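Local structure of sialidase B (Streptococcus pneumoniae serotype 4, 4XHX) at residues I571-N576 against Y611-S616. The protein cleaves terminal sialic acid from oligosaccharides, glycoproteins and glycolipids as a glycosyl hydrolase family 33 exo-alpha-sialidase. The protein carries 1 engineered substitution. Numbering follows the deposited sequence.
Sequences ILSTPN and YGYAYS. With JKK (2-[(3-chlorobenzyl)amino]ethanesulfonic acid), chain B.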
# COMPACT_ATOMS: atom_id res chain seq x y z
N ILE A 571 10.52 -16.80 -8.87
CA ILE A 571 9.51 -15.88 -9.38
C ILE A 571 9.71 -14.47 -8.81
O ILE A 571 9.79 -14.29 -7.60
CB ILE A 571 8.07 -16.38 -9.07
CG1 ILE A 571 7.89 -17.80 -9.60
CG2 ILE A 571 7.03 -15.46 -9.73
CD1 ILE A 571 6.51 -18.37 -9.37
N LEU A 572 9.83 -13.48 -9.70
CA LEU A 572 9.98 -12.07 -9.31
C LEU A 572 8.68 -11.30 -9.56
O LEU A 572 8.04 -11.47 -10.59
CB LEU A 572 11.08 -11.38 -10.13
CG LEU A 572 12.54 -11.76 -9.93
CD1 LEU A 572 13.43 -10.85 -10.78
CD2 LEU A 572 12.92 -11.66 -8.48
N SER A 573 8.32 -10.43 -8.62
CA SER A 573 7.21 -9.51 -8.79
C SER A 573 7.74 -8.08 -8.75
O SER A 573 8.43 -7.68 -7.80
CB SER A 573 6.17 -9.69 -7.67
OG SER A 573 5.19 -8.67 -7.74
N THR A 574 7.41 -7.31 -9.78
CA THR A 574 7.92 -5.97 -9.92
C THR A 574 7.13 -5.25 -11.01
O THR A 574 6.61 -5.90 -11.92
CB THR A 574 9.42 -6.00 -10.32
OG1 THR A 574 9.88 -4.67 -10.58
CG2 THR A 574 9.64 -6.84 -11.57
N PRO A 575 7.04 -3.91 -10.92
CA PRO A 575 6.60 -3.24 -12.13
C PRO A 575 7.66 -3.44 -13.23
O PRO A 575 8.82 -3.66 -12.91
CB PRO A 575 6.52 -1.76 -11.71
CG PRO A 575 7.50 -1.64 -10.57
CD PRO A 575 7.39 -2.97 -9.84
N ASN A 576 7.26 -3.42 -14.49
CA ASN A 576 8.24 -3.45 -15.58
C ASN A 576 8.04 -2.23 -16.45
O ASN A 576 7.22 -2.25 -17.38
CB ASN A 576 8.12 -4.73 -16.42
CG ASN A 576 9.33 -4.95 -17.34
OD1 ASN A 576 10.16 -4.05 -17.53
ND2 ASN A 576 9.43 -6.14 -17.89
N TYR A 611 -1.44 0.41 -16.56
CA TYR A 611 -2.12 0.42 -15.25
C TYR A 611 -1.14 0.24 -14.11
O TYR A 611 -0.16 -0.50 -14.24
CB TYR A 611 -3.21 -0.66 -15.19
CG TYR A 611 -4.50 -0.27 -15.89
CD1 TYR A 611 -4.51 0.72 -16.87
CD2 TYR A 611 -5.71 -0.89 -15.57
CE1 TYR A 611 -5.70 1.09 -17.53
CE2 TYR A 611 -6.89 -0.53 -16.22
CZ TYR A 611 -6.88 0.46 -17.19
OH TYR A 611 -8.04 0.83 -17.84
N GLY A 612 -1.42 0.88 -12.99
CA GLY A 612 -0.50 0.96 -11.87
C GLY A 612 -0.14 -0.33 -11.14
O GLY A 612 -0.98 -1.24 -10.94
N TYR A 613 1.12 -0.39 -10.74
CA TYR A 613 1.63 -1.51 -9.98
C TYR A 613 2.88 -1.05 -9.29
O TYR A 613 3.81 -0.58 -9.95
CB TYR A 613 1.96 -2.67 -10.93
CG TYR A 613 2.20 -4.00 -10.25
CD1 TYR A 613 1.14 -4.87 -10.03
CD2 TYR A 613 3.48 -4.40 -9.87
CE1 TYR A 613 1.34 -6.12 -9.42
CE2 TYR A 613 3.70 -5.64 -9.27
CZ TYR A 613 2.61 -6.50 -9.04
OH TYR A 613 2.78 -7.73 -8.46
N ALA A 614 2.90 -1.15 -7.97
CA ALA A 614 4.05 -0.67 -7.22
C ALA A 614 4.61 -1.75 -6.28
O ALA A 614 5.02 -2.83 -6.74
CB ALA A 614 3.71 0.63 -6.48
N TYR A 615 4.63 -1.48 -4.97
CA TYR A 615 5.15 -2.48 -4.03
C TYR A 615 4.28 -3.72 -4.09
O TYR A 615 3.08 -3.63 -4.33
CB TYR A 615 5.15 -1.94 -2.61
CG TYR A 615 6.32 -1.05 -2.27
CD1 TYR A 615 6.75 -0.05 -3.14
CD2 TYR A 615 6.98 -1.18 -1.05
CE1 TYR A 615 7.80 0.79 -2.82
CE2 TYR A 615 8.05 -0.34 -0.72
CZ TYR A 615 8.45 0.64 -1.61
OH TYR A 615 9.51 1.49 -1.32
N SER A 616 4.88 -4.89 -3.86
CA SER A 616 4.14 -6.13 -4.01
C SER A 616 4.61 -7.20 -3.03
O SER A 616 5.74 -7.15 -2.55
CB SER A 616 4.27 -6.65 -5.44
OG SER A 616 5.62 -6.98 -5.72
CAE JKK B . 11.42 3.98 6.31
CAF JKK B . 10.96 5.25 6.78
CAG JKK B . 11.56 3.76 4.93
CAH JKK B . 10.78 6.06 4.49
CAI JKK B . 10.13 4.41 0.46
CAJ JKK B . 8.78 4.35 -0.22
CAK JKK B . 11.37 4.57 2.52
CAM JKK B . 10.64 6.28 5.87
CAN JKK B . 11.25 4.79 4.02
NAL JKK B . 10.07 4.43 1.90
OAA JKK B . 9.73 4.47 -2.77
OAB JKK B . 8.80 6.50 -1.78
OAC JKK B . 7.32 4.75 -2.46
SAO JKK B . 8.64 5.05 -1.89
CL JKK B . 10.07 7.83 6.45
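Behind the sialidase active site, in the beta-propeller domain, Ser573 and Pro575 of strand 569-575 pack against Tyr613 and Ser616 on the segment that carries Tyr615, the probable nucleophile. The strand is an inner one of a four-stranded antiparallel sheet, and 611-616 is the end of the loop that runs into strand 616-620. At the centre sits the hydroxyl of Ser573. Tyr613 OH donates a 2.7 Å hydrogen bond to Ser573 OG, which lies at the edge of the phenol ring and in its plane. A second hydrogen bond, also 2.7 Å, joins Ser573 OG to Ser616 OG, with either serine able to be the donor. Ser573 reaches both with OG anti to the backbone N (chi1 172°), while Ser616 OG sits between its N and carbonyl carbon (chi1 64°). Ser556 OG, on strand 556-559, continues the chain of hydroxyls beyond Ser616. The Tyr613 ring also meets the strand's backbone, CE2 lying 3.9 Å from Thr574 C; Phe630 of strand 626-631 stacks on this ring. Pro575 packs near the ring, its side chain crossing that of Tyr613 at about a right angle with CD 4.2 Å from Tyr613 CD2, and its CB lies 3.4 Å from Tyr613 O. Between the two packed residues, Thr574 turns away and spends its OG1 on Pro575 O (2.8 Å). Tyr615 likewise points away from the strand, with its OH bonded to Glu503 and 3.3 Å from sulfonate atom OAA of the bound JKK. Two bonds therefore grip one buried serine oxygen, tying Tyr613 and Ser616, which flank the Ala614-Tyr615 pair, to strand 569-575 and probably helping to hold the backbone that presents the nucleophile.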